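Long-range contacts in HTH-type transcriptional repressor Rv2887 (Mycobacterium tuberculosis, PDB 5HSM), which represses transcription of a methyltransferase gene and several others by binding promoter DNA as a homodimer, and binds salicylate and para-aminosalicylic acid: residues P43-A48 and A129-A134; L52-P57 and K125-V130; F59-M64 and T89-L94. All coordinates share one frame; numbering follows the deposited sequence.

Contact 1. Residues P43-A48 and A129-A134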
ATOM      1  N   PRO A  43       1.657  -7.778  -9.237  1.00 26.92           N
ATOM      2  CA  PRO A  43       2.100  -9.038  -9.854  1.00 26.42           C
ATOM      3  C   PRO A  43       2.909  -8.845 -11.122  1.00 27.97           C
ATOM      4  O   PRO A  43       3.766  -9.676 -11.400  1.00 27.86           O
ATOM      5  CB  PRO A  43       0.788  -9.755 -10.191  1.00 33.87           C
ATOM      6  CG  PRO A  43      -0.227  -9.144  -9.328  1.00 33.32           C
ATOM      7  CD  PRO A  43       0.189  -7.741  -9.080  1.00 29.11           C
ATOM      8  N   GLU A  44       2.625  -7.808 -11.904  1.00 27.98           N
ATOM      9  CA  GLU A  44       3.405  -7.564 -13.121  1.00 25.90           C
ATOM     10  C   GLU A  44       4.872  -7.299 -12.760  1.00 24.06           C
ATOM     11  O   GLU A  44       5.803  -7.844 -13.382  1.00 23.05           O
ATOM     12  CB  GLU A  44       2.821  -6.388 -13.917  1.00 31.39           C
ATOM     13  CG  GLU A  44       3.485  -6.139 -15.280  1.00 31.57           C
ATOM     14  CD  GLU A  44       2.879  -6.957 -16.404  1.00 42.47           C
ATOM     15  OE1 GLU A  44       1.793  -7.547 -16.206  1.00 40.55           O
ATOM     16  OE2 GLU A  44       3.496  -7.018 -17.491  1.00 34.79           O
ATOM     17  N   VAL A  45       5.075  -6.459 -11.748  1.00 24.47           N
ATOM     18  CA  VAL A  45       6.418  -6.131 -11.275  1.00 20.92           C
ATOM     19  C   VAL A  45       7.121  -7.341 -10.650  1.00 25.27           C
ATOM     20  O   VAL A  45       8.274  -7.640 -10.967  1.00 25.41           O
ATOM     21  CB  VAL A  45       6.368  -4.957 -10.270  1.00 27.07           C
ATOM     22  CG1 VAL A  45       7.723  -4.740  -9.634  1.00 27.89           C
ATOM     23  CG2 VAL A  45       5.942  -3.693 -11.005  1.00 29.49           C
ATOM     24  N   SER A  46       6.413  -8.050  -9.783  1.00 24.95           N
ATOM     25  CA  SER A  46       6.929  -9.284  -9.208  1.00 24.90           C
ATOM     26  C   SER A  46       7.356 -10.308 -10.283  1.00 22.98           C
ATOM     27  O   SER A  46       8.426 -10.924 -10.186  1.00 25.15           O
ATOM     28  CB  SER A  46       5.870  -9.884  -8.283  1.00 32.44           C
ATOM     29  OG  SER A  46       6.344 -11.059  -7.674  1.00 38.99           O
ATOM     30  N   ALA A  47       6.513 -10.494 -11.297  1.00 23.58           N
ATOM     31  CA  ALA A  47       6.806 -11.441 -12.367  1.00 25.92           C
ATOM     32  C   ALA A  47       8.020 -10.997 -13.171  1.00 29.08           C
ATOM     33  O   ALA A  47       8.804 -11.834 -13.629  1.00 25.77           O
ATOM     34  CB  ALA A  47       5.611 -11.614 -13.282  1.00 24.37           C
ATOM     35  N   ALA A  48       8.168  -9.686 -13.350  1.00 26.58           N
ATOM     36  CA  ALA A  48       9.329  -9.149 -14.063  1.00 28.22           C
ATOM     37  C   ALA A  48      10.625  -9.337 -13.274  1.00 27.41           C
ATOM     38  O   ALA A  48      11.705  -9.546 -13.850  1.00 23.85           O
ATOM     39  CB  ALA A  48       9.117  -7.677 -14.373  1.00 26.60           C
ATOM     40  N   ALA A 129      15.489  -1.295 -14.442  1.00 26.75           N
ATOM     41  CA  ALA A 129      15.081  -1.334 -15.843  1.00 29.03           C
ATOM     42  C   ALA A 129      13.880  -2.265 -16.101  1.00 28.58           C
ATOM     43  O   ALA A 129      12.912  -1.871 -16.784  1.00 25.38           O
ATOM     44  CB  ALA A 129      16.267  -1.747 -16.720  1.00 37.87           C
ATOM     45  N   VAL A 130      13.917  -3.488 -15.568  1.00 25.11           N
ATOM     46  CA  VAL A 130      12.774  -4.382 -15.826  1.00 25.07           C
ATOM     47  C   VAL A 130      11.487  -3.878 -15.142  1.00 21.53           C
ATOM     48  O   VAL A 130      10.387  -4.106 -15.644  1.00 22.93           O
ATOM     49  CB  VAL A 130      13.043  -5.859 -15.401  1.00 29.39           C
ATOM     50  CG1 VAL A 130      14.427  -6.326 -15.893  1.00 28.19           C
ATOM     51  CG2 VAL A 130      12.880  -6.051 -13.911  1.00 31.95           C
ATOM     52  N   VAL A 131      11.617  -3.179 -14.015  1.00 22.47           N
ATOM     53  CA  VAL A 131      10.426  -2.616 -13.365  1.00 20.99           C
ATOM     54  C   VAL A 131       9.819  -1.479 -14.210  1.00 24.10           C
ATOM     55  O   VAL A 131       8.595  -1.401 -14.378  1.00 20.99           O
ATOM     56  CB  VAL A 131      10.761  -2.129 -11.949  1.00 28.80           C
ATOM     57  CG1 VAL A 131       9.600  -1.351 -11.345  1.00 31.76           C
ATOM     58  CG2 VAL A 131      11.116  -3.324 -11.060  1.00 23.81           C
ATOM     59  N   ARG A 132      10.666  -0.612 -14.769  1.00 27.57           N
ATOM     60  CA  ARG A 132      10.152   0.437 -15.658  1.00 29.58           C
ATOM     61  C   ARG A 132       9.437  -0.171 -16.870  1.00 24.97           C
ATOM     62  O   ARG A 132       8.396   0.345 -17.331  1.00 25.52           O
ATOM     63  CB  ARG A 132      11.280   1.360 -16.123  1.00 27.89           C
ATOM     64  CG  ARG A 132      11.997   2.054 -14.968  1.00 28.15           C
ATOM     65  CD  ARG A 132      12.892   3.200 -15.456  1.00 43.43           C
ATOM     66  NE  ARG A 132      12.101   4.393 -15.751  1.00 60.57           N
ATOM     67  CZ  ARG A 132      11.664   5.248 -14.826  1.00 53.50           C
ATOM     68  NH1 ARG A 132      11.939   5.046 -13.545  1.00 57.85           N
ATOM     69  NH2 ARG A 132      10.946   6.305 -15.179  1.00 44.20           N
ATOM     70  N   ALA A 133       9.991  -1.279 -17.374  1.00 22.36           N
ATOM     71  CA  ALA A 133       9.362  -1.955 -18.501  1.00 22.55           C
ATOM     72  C   ALA A 133       7.999  -2.540 -18.092  1.00 24.20           C
ATOM     73  O   ALA A 133       7.032  -2.455 -18.860  1.00 24.30           O
ATOM     74  CB  ALA A 133      10.272  -3.050 -19.057  1.00 27.44           C
ATOM     75  N   ALA A 134       7.922  -3.127 -16.899  1.00 23.07           N
ATOM     76  CA  ALA A 134       6.626  -3.651 -16.388  1.00 21.79           C
ATOM     77  C   ALA A 134       5.566  -2.562 -16.326  1.00 20.40           C
ATOM     78  O   ALA A 134       4.389  -2.757 -16.711  1.00 23.13           O
ATOM     79  CB  ALA A 134       6.806  -4.265 -15.011  1.00 24.28           C
TER
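A134 sets its methyl group against three residues of the facing helix turn: E44, V45 and A48. Helix 29-49 and helix 118-139 run roughly antiparallel here. An N-terminal helix of the MarR-family chain packs in this way on a later, long helix. Their local axes come within 8.9 Å and make an angle of 144°. The small side chains allow this approach. The CA atoms of V45 and A134 lie 5.7 Å apart.

E44 touches with its aliphatic part. Its CG stands anti to the backbone N (chi1 -174°) and reaches to 3.8 Å from A134 CB. The chain then bends at chi2, and the carboxylate forms a salt bridge through OE2 with R137, one turn further along the same partner helix. The methylene is thus packed while the charge is paired.

V45 divides its two methyls between two partners. CG1 meets V131 CG2 at 3.9 Å, and the two valine side chains cross obliquely. CG2 lies 4.1 Å from A134 CB. Both valines are buried. V45 also packs on L56 and V131 on F59, so this edge of the contact continues into helix 56-67. V131 further touches A25 of the second subunit.

A48 CB faces two residues one turn apart on helix 118-139. It is 4.1 Å from V130 CG2 and 4.2 Å from A134 CB. V130 CG2 sits between its own backbone N and carbonyl carbon (chi1 -46°) and also comes to 3.7 Å from A48 O.

Rotation of the N-terminal region is important in dimerization, and A134 directly precedes the salicylate-binding D135. With no hydrogen bond between the two segments, apolar shape fit sets these turns side by side, and the E44-R137 salt bridge adds a polar tie at one end.

Contact 2. Residues L52-P57 and K125-V130; sequences LGLTLP and KRAEAV
L52 places CD2 over the backbone and methyl of A127, and this is the tight part of the contact. CD2 lies 3.6 Å from A127 CA and 3.8 Å from A127 CB. L54 brings CD1 to the same methyl, also at 3.8 Å. The A127 methyl therefore receives two leucine tips. The segment L52-P57 is mostly the turn that leads into helix 56-67 of the winged helix-turn-helix domain. Here that turn packs on helix 118-139, which contains K125-V130.

The two leucines reach A127 by different shapes. L52 is bent at chi2 (53°). L54 is extended there (170°). Both nevertheless end on the A127 methyl.

The inner side is well enclosed. A127 and L54 are buried. A127 also packs on L49 of helix 29-49 and on F59 of helix 56-67. L54 also touches L62 and L94, so it reaches toward helix 84-96.

The outer side is looser. L52 is partly exposed. Its CD2 is 4.1 Å from V130 CG1 and 4.2 Å from V130 CG2, so V130 flanks it at longer range. The R126 side chain heads off into solvent and is poorly ordered. The nearest approach there is to backbone, with L52 CD2 4.2 Å from R126 C.

No hydrogen bond crosses between the segments. T55 stands at the N-cap of helix 56-67, where its side chain caps a backbone N just beyond the segment. The turn's polar capping is thus made within its own helix start. Between these segments the contact is aliphatic, closest at A127 and longer toward V130 and solvent, so the fit of the two leucines to a small alanine defines how the turn meets the helix.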
ATOM      1  N   LEU A  52      15.237 -12.484 -12.305  1.00 24.90           N
ATOM      2  CA  LEU A  52      16.447 -11.894 -11.765  1.00 26.39           C
ATOM      3  C   LEU A  52      16.726 -12.402 -10.357  1.00 26.80           C
ATOM      4  O   LEU A  52      17.676 -11.956  -9.707  1.00 34.03           O
ATOM      5  CB  LEU A  52      16.330 -10.370 -11.743  1.00 28.32           C
ATOM      6  CG  LEU A  52      16.633  -9.539 -12.991  1.00 38.61           C
ATOM      7  CD1 LEU A  52      15.865 -10.008 -14.202  1.00 46.01           C
ATOM      8  CD2 LEU A  52      16.293  -8.089 -12.685  1.00 37.42           C
ATOM      9  N   GLY A  53      15.876 -13.298  -9.874  1.00 27.57           N
ATOM     10  CA  GLY A  53      16.041 -13.879  -8.551  1.00 34.94           C
ATOM     11  C   GLY A  53      15.665 -12.919  -7.430  1.00 39.98           C
ATOM     12  O   GLY A  53      16.158 -13.031  -6.311  1.00 36.29           O
ATOM     13  N   LEU A  54      14.783 -11.973  -7.732  1.00 32.60           N
ATOM     14  CA  LEU A  54      14.372 -10.968  -6.753  1.00 26.71           C
ATOM     15  C   LEU A  54      12.885 -11.008  -6.478  1.00 31.78           C
ATOM     16  O   LEU A  54      12.086 -11.146  -7.404  1.00 28.85           O
ATOM     17  CB  LEU A  54      14.733  -9.564  -7.244  1.00 24.42           C
ATOM     18  CG  LEU A  54      16.201  -9.175  -7.345  1.00 26.50           C
ATOM     19  CD1 LEU A  54      16.324  -7.866  -8.060  1.00 34.17           C
ATOM     20  CD2 LEU A  54      16.739  -9.050  -5.946  1.00 32.38           C
ATOM     21  N   THR A  55      12.524 -10.882  -5.204  1.00 27.25           N
ATOM     22  CA  THR A  55      11.163 -10.555  -4.822  1.00 29.95           C
ATOM     23  C   THR A  55      11.001  -9.051  -4.807  1.00 31.82           C
ATOM     24  O   THR A  55      11.979  -8.307  -4.845  1.00 24.27           O
ATOM     25  CB  THR A  55      10.812 -11.102  -3.436  1.00 39.84           C
ATOM     26  OG1 THR A  55      11.602 -10.419  -2.454  1.00 28.86           O
ATOM     27  CG2 THR A  55      11.098 -12.597  -3.371  1.00 33.78           C
ATOM     28  N   LEU A  56       9.765  -8.591  -4.737  1.00 27.96           N
ATOM     29  CA  LEU A  56       9.531  -7.154  -4.660  1.00 26.56           C
ATOM     30  C   LEU A  56      10.202  -6.495  -3.428  1.00 23.87           C
ATOM     31  O   LEU A  56      10.869  -5.466  -3.569  1.00 27.19           O
ATOM     32  CB  LEU A  56       8.022  -6.885  -4.691  1.00 30.41           C
ATOM     33  CG  LEU A  56       7.579  -5.462  -5.005  1.00 37.29           C
ATOM     34  CD1 LEU A  56       8.347  -4.970  -6.192  1.00 51.96           C
ATOM     35  CD2 LEU A  56       6.095  -5.443  -5.315  1.00 42.01           C
ATOM     36  N   PRO A  57      10.049  -7.076  -2.219  1.00 29.61           N
ATOM     37  CA  PRO A  57      10.730  -6.442  -1.078  1.00 26.32           C
ATOM     38  C   PRO A  57      12.265  -6.434  -1.190  1.00 28.84           C
ATOM     39  O   PRO A  57      12.935  -5.472  -0.768  1.00 28.62           O
ATOM     40  CB  PRO A  57      10.284  -7.301   0.109  1.00 31.28           C
ATOM     41  CG  PRO A  57       8.992  -7.908  -0.328  1.00 42.79           C
ATOM     42  CD  PRO A  57       9.167  -8.179  -1.779  1.00 37.68           C
ATOM     43  N   LYS A 125      20.590  -1.908 -10.990  1.00 32.24           N
ATOM     44  CA  LYS A 125      20.256  -1.164 -12.202  1.00 33.75           C
ATOM     45  C   LYS A 125      19.457  -2.015 -13.202  1.00 27.79           C
ATOM     46  O   LYS A 125      18.466  -1.525 -13.773  1.00 32.18           O
ATOM     47  CB  LYS A 125      21.515  -0.563 -12.842  1.00 38.47           C
ATOM     48  CG  LYS A 125      21.950   0.727 -12.119  1.00 48.12           C
ATOM     49  CD  LYS A 125      20.764   1.313 -11.299  1.00 75.72           C
ATOM     50  CE  LYS A 125      20.777   2.836 -11.093  1.00 68.18           C
ATOM     51  NZ  LYS A 125      20.161   3.621 -12.204  1.00 69.57           N
ATOM     52  N   ARG A 126      19.840  -3.281 -13.387  1.00 28.67           N
ATOM     53  CA  ARG A 126      19.073  -4.153 -14.274  1.00 32.18           C
ATOM     54  C   ARG A 126      17.614  -4.284 -13.806  1.00 28.99           C
ATOM     55  O   ARG A 126      16.670  -4.256 -14.613  1.00 31.79           O
ATOM     56  CB  ARG A 126      19.716  -5.539 -14.363  1.00 45.61           C
ATOM     57  CG  ARG A 126      19.964  -6.006 -15.791  1.00 76.04           C
ATOM     58  CD  ARG A 126      21.408  -5.764 -16.229  1.00 85.79           C
ATOM     59  NE  ARG A 126      22.359  -6.656 -15.559  1.00 97.88           N
ATOM     60  CZ  ARG A 126      23.676  -6.650 -15.765  1.00 91.08           C
ATOM     61  NH1 ARG A 126      24.221  -5.800 -16.627  1.00 94.08           N
ATOM     62  NH2 ARG A 126      24.454  -7.498 -15.106  1.00 86.17           N
ATOM     63  N   ALA A 127      17.444  -4.413 -12.495  1.00 33.68           N
ATOM     64  CA  ALA A 127      16.120  -4.587 -11.902  1.00 28.85           C
ATOM     65  C   ALA A 127      15.271  -3.332 -12.072  1.00 27.53           C
ATOM     66  O   ALA A 127      14.068  -3.407 -12.378  1.00 24.54           O
ATOM     67  CB  ALA A 127      16.248  -4.963 -10.439  1.00 31.53           C
ATOM     68  N   GLU A 128      15.876  -2.163 -11.865  1.00 27.47           N
ATOM     69  CA  GLU A 128      15.117  -0.935 -12.069  1.00 33.11           C
ATOM     70  C   GLU A 128      14.623  -0.897 -13.515  1.00 24.62           C
ATOM     71  O   GLU A 128      13.466  -0.542 -13.779  1.00 30.35           O
ATOM     72  CB  GLU A 128      15.957   0.311 -11.738  1.00 29.99           C
ATOM     73  CG  GLU A 128      15.292   1.630 -12.129  1.00 38.57           C
ATOM     74  CD  GLU A 128      14.041   1.980 -11.316  1.00 46.85           C
ATOM     75  OE1 GLU A 128      13.374   2.968 -11.692  1.00 43.90           O
ATOM     76  OE2 GLU A 128      13.721   1.298 -10.311  1.00 38.87           O
ATOM     77  N   ALA A 129      15.489  -1.295 -14.442  1.00 26.75           N
ATOM     78  CA  ALA A 129      15.081  -1.334 -15.843  1.00 29.03           C
ATOM     79  C   ALA A 129      13.880  -2.265 -16.101  1.00 28.58           C
ATOM     80  O   ALA A 129      12.912  -1.871 -16.784  1.00 25.38           O
ATOM     81  CB  ALA A 129      16.267  -1.747 -16.720  1.00 37.87           C
ATOM     82  N   VAL A 130      13.917  -3.488 -15.568  1.00 25.11           N
ATOM     83  CA  VAL A 130      12.774  -4.382 -15.826  1.00 25.07           C
ATOM     84  C   VAL A 130      11.487  -3.878 -15.142  1.00 21.53           C
ATOM     85  O   VAL A 130      10.387  -4.106 -15.644  1.00 22.93           O
ATOM     86  CB  VAL A 130      13.043  -5.859 -15.401  1.00 29.39           C
ATOM     87  CG1 VAL A 130      14.427  -6.326 -15.893  1.00 28.19           C
ATOM     88  CG2 VAL A 130      12.880  -6.051 -13.911  1.00 31.95           C
TER

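Contact 3. Residues F59-M64 and T89-L94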
ATOM      1  N   PHE A  59      13.905  -6.231  -4.036  1.00 26.36           N
ATOM      2  CA  PHE A  59      14.195  -5.135  -4.949  1.00 25.00           C
ATOM      3  C   PHE A  59      14.117  -3.770  -4.256  1.00 27.91           C
ATOM      4  O   PHE A  59      14.981  -2.921  -4.452  1.00 26.63           O
ATOM      5  CB  PHE A  59      13.250  -5.139  -6.141  1.00 27.09           C
ATOM      6  CG  PHE A  59      13.375  -3.909  -6.974  1.00 26.54           C
ATOM      7  CD1 PHE A  59      14.560  -3.637  -7.649  1.00 33.75           C
ATOM      8  CD2 PHE A  59      12.339  -3.000  -7.053  1.00 26.89           C
ATOM      9  CE1 PHE A  59      14.692  -2.479  -8.404  1.00 33.54           C
ATOM     10  CE2 PHE A  59      12.457  -1.844  -7.802  1.00 31.19           C
ATOM     11  CZ  PHE A  59      13.635  -1.586  -8.485  1.00 38.23           C
ATOM     12  N   VAL A  60      13.081  -3.557  -3.457  1.00 25.44           N
ATOM     13  CA  VAL A  60      12.941  -2.286  -2.733  1.00 26.81           C
ATOM     14  C   VAL A  60      14.173  -2.013  -1.845  1.00 27.84           C
ATOM     15  O   VAL A  60      14.752  -0.906  -1.871  1.00 28.10           O
ATOM     16  CB  VAL A  60      11.646  -2.280  -1.905  1.00 24.39           C
ATOM     17  CG1 VAL A  60      11.592  -1.077  -0.979  1.00 31.76           C
ATOM     18  CG2 VAL A  60      10.427  -2.273  -2.847  1.00 25.10           C
ATOM     19  N   CYS A  61      14.598  -3.027  -1.094  1.00 26.76           N
ATOM     20  CA  CYS A  61      15.811  -2.920  -0.276  1.00 24.76           C
ATOM     21  C   CYS A  61      17.055  -2.599  -1.116  1.00 28.58           C
ATOM     22  O   CYS A  61      17.806  -1.665  -0.818  1.00 25.42           O
ATOM     23  CB  CYS A  61      16.040  -4.216   0.506  1.00 27.29           C
ATOM     24  SG  CYS A  61      17.554  -4.250   1.500  1.00 32.01           S
ATOM     25  N   LEU A  62      17.274  -3.402  -2.156  1.00 26.83           N
ATOM     26  CA  LEU A  62      18.359  -3.182  -3.114  1.00 26.47           C
ATOM     27  C   LEU A  62      18.409  -1.739  -3.646  1.00 35.20           C
ATOM     28  O   LEU A  62      19.466  -1.101  -3.668  1.00 30.51           O
ATOM     29  CB  LEU A  62      18.199  -4.174  -4.274  1.00 29.23           C
ATOM     30  CG  LEU A  62      19.362  -4.479  -5.215  1.00 42.10           C
ATOM     31  CD1 LEU A  62      20.522  -5.094  -4.450  1.00 38.24           C
ATOM     32  CD2 LEU A  62      18.887  -5.423  -6.309  1.00 35.57           C
ATOM     33  N   ARG A  63      17.260  -1.223  -4.064  1.00 28.10           N
ATOM     34  CA  ARG A  63      17.187   0.114  -4.626  1.00 36.50           C
ATOM     35  C   ARG A  63      17.517   1.175  -3.570  1.00 32.64           C
ATOM     36  O   ARG A  63      18.253   2.145  -3.839  1.00 28.07           O
ATOM     37  CB  ARG A  63      15.798   0.360  -5.227  1.00 32.43           C
ATOM     38  CG  ARG A  63      15.655   1.720  -5.866  1.00 51.15           C
ATOM     39  CD  ARG A  63      14.708   1.682  -7.039  1.00 53.47           C
ATOM     40  NE  ARG A  63      14.701   2.946  -7.769  1.00 55.65           N
ATOM     41  CZ  ARG A  63      15.649   3.324  -8.627  1.00 65.60           C
ATOM     42  NH1 ARG A  63      16.697   2.541  -8.868  1.00 57.67           N
ATOM     43  NH2 ARG A  63      15.549   4.492  -9.248  1.00 63.89           N
ATOM     44  N   MET A  64      16.989   0.978  -2.364  1.00 30.87           N
ATOM     45  CA  MET A  64      17.263   1.902  -1.262  1.00 30.71           C
ATOM     46  C   MET A  64      18.760   1.967  -0.945  1.00 38.63           C
ATOM     47  O   MET A  64      19.324   3.047  -0.729  1.00 32.37           O
ATOM     48  CB  MET A  64      16.486   1.496  -0.012  1.00 30.38           C
ATOM     49  CG  MET A  64      15.014   1.822  -0.074  1.00 30.62           C
ATOM     50  SD  MET A  64      14.217   1.665   1.532  1.00 37.77           S
ATOM     51  CE  MET A  64      14.345  -0.090   1.824  1.00 32.56           C
ATOM     52  N   THR A  89      15.484 -10.311   7.185  1.00 40.33           N
ATOM     53  CA  THR A  89      15.309 -11.448   6.285  1.00 39.55           C
ATOM     54  C   THR A  89      15.642 -11.093   4.830  1.00 44.78           C
ATOM     55  O   THR A  89      16.363 -11.828   4.147  1.00 37.76           O
ATOM     56  CB  THR A  89      13.877 -11.988   6.355  1.00 45.96           C
ATOM     57  OG1 THR A  89      13.623 -12.472   7.681  1.00 46.98           O
ATOM     58  CG2 THR A  89      13.676 -13.120   5.351  1.00 41.86           C
ATOM     59  N   VAL A  90      15.109  -9.967   4.367  1.00 36.13           N
ATOM     60  CA  VAL A  90      15.371  -9.502   3.012  1.00 32.22           C
ATOM     61  C   VAL A  90      16.872  -9.324   2.785  1.00 32.87           C
ATOM     62  O   VAL A  90      17.431  -9.764   1.769  1.00 31.31           O
ATOM     63  CB  VAL A  90      14.628  -8.172   2.732  1.00 35.76           C
ATOM     64  CG1 VAL A  90      15.161  -7.524   1.479  1.00 34.24           C
ATOM     65  CG2 VAL A  90      13.127  -8.421   2.608  1.00 39.04           C
ATOM     66  N   LEU A  91      17.525  -8.686   3.749  1.00 31.67           N
ATOM     67  CA  LEU A  91      18.954  -8.467   3.699  1.00 29.36           C
ATOM     68  C   LEU A  91      19.744  -9.775   3.687  1.00 35.21           C
ATOM     69  O   LEU A  91      20.745  -9.887   2.996  1.00 35.65           O
ATOM     70  CB  LEU A  91      19.391  -7.610   4.886  1.00 35.19           C
ATOM     71  CG  LEU A  91      19.091  -6.118   4.745  1.00 35.02           C
ATOM     72  CD1 LEU A  91      19.386  -5.422   6.058  1.00 34.62           C
ATOM     73  CD2 LEU A  91      19.939  -5.529   3.624  1.00 31.73           C
ATOM     74  N   ARG A  92      19.300 -10.758   4.460  1.00 38.92           N
ATOM     75  CA  ARG A  92      19.961 -12.062   4.474  1.00 45.02           C
ATOM     76  C   ARG A  92      19.864 -12.712   3.099  1.00 45.21           C
ATOM     77  O   ARG A  92      20.862 -13.194   2.558  1.00 38.97           O
ATOM     78  CB  ARG A  92      19.355 -12.975   5.544  1.00 47.73           C
ATOM     79  CG  ARG A  92      19.966 -14.371   5.598  1.00 62.13           C
ATOM     80  CD  ARG A  92      21.471 -14.313   5.837  1.00 79.03           C
ATOM     81  NE  ARG A  92      22.072 -15.643   5.924  1.00 88.24           N
ATOM     82  CZ  ARG A  92      23.376 -15.882   5.825  1.00 91.57           C
ATOM     83  NH1 ARG A  92      24.226 -14.880   5.629  1.00 91.38           N
ATOM     84  NH2 ARG A  92      23.832 -17.124   5.918  1.00 96.18           N
ATOM     85  N   LYS A  93      18.666 -12.716   2.521  1.00 36.75           N
ATOM     86  CA  LYS A  93      18.511 -13.307   1.193  1.00 38.27           C
ATOM     87  C   LYS A  93      19.348 -12.574   0.137  1.00 38.53           C
ATOM     88  O   LYS A  93      19.901 -13.207  -0.767  1.00 37.04           O
ATOM     89  CB  LYS A  93      17.040 -13.335   0.786  1.00 39.89           C
ATOM     90  CG  LYS A  93      16.254 -14.424   1.493  1.00 52.59           C
ATOM     91  CD  LYS A  93      14.757 -14.198   1.399  1.00 64.05           C
ATOM     92  CE  LYS A  93      14.009 -15.107   2.367  1.00 71.86           C
ATOM     93  NZ  LYS A  93      14.842 -16.263   2.808  1.00 74.67           N
ATOM     94  N   LEU A  94      19.468 -11.254   0.260  1.00 32.88           N
ATOM     95  CA  LEU A  94      20.307 -10.504  -0.676  1.00 32.95           C
ATOM     96  C   LEU A  94      21.797 -10.794  -0.476  1.00 36.70           C
ATOM     97  O   LEU A  94      22.557 -10.828  -1.449  1.00 36.92           O
ATOM     98  CB  LEU A  94      20.042  -9.004  -0.555  1.00 32.01           C
ATOM     99  CG  LEU A  94      18.720  -8.523  -1.157  1.00 33.75           C
ATOM    100  CD1 LEU A  94      18.473  -7.057  -0.826  1.00 34.24           C
ATOM    101  CD2 LEU A  94      18.741  -8.714  -2.653  1.00 30.79           C
TER
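C61 and V90 meet inside the winged helix-turn-helix domain of this MarR-family protein. Helix 56-67 and helix 84-96 cross here at -80°, with local axes 9.9 Å apart at closest approach. The interface is buried and apolar.

The side chain of C61 carries most of it. Its CB points to the other helix and lies 3.6 Å from V90 CG1. L94 CD1 is next, 4.0 Å from the same C61 CB. Beyond CB, the sulfur is anti to the backbone N (chi1 177°). There it touches two leucine branches, about a right angle apart. C61 SG is 3.8 Å from L94 CD1, while L91 CD2 is the second partner.

L62 adds a looser contact. Its CD1 is 4.4 Å from L94 CD2, and L62 also packs on A124 of helix 118-139. L91 touches L76 of helix 73-79, so three helices of the domain come together around it. R63, which binds salicylate, lies on the same helix as C61. The tip of C61 makes the closest approach: its SG is 3.4 Å from L91 CD2.

Contacts 1 and 2 are neighbours on helix 118-139, with centres about 8 Å apart, and they share A129 and V130. Contact 3 is centred about 10 Å from contact 2 and 16 Å from contact 1. Along the chain it is nested inside the loops closed by the other two. Helix 56-67 joins contacts 2 and 3 and lies against helix 118-139. There E128 forms a salt bridge with the salicylate-binding R63. All three contacts touch the second subunit. Ligand or DNA binding is known to shift the N-terminal region and the winged helix-turn-helix domain; contact 1 involves an N-terminal helix, and contact 3 lies within that domain.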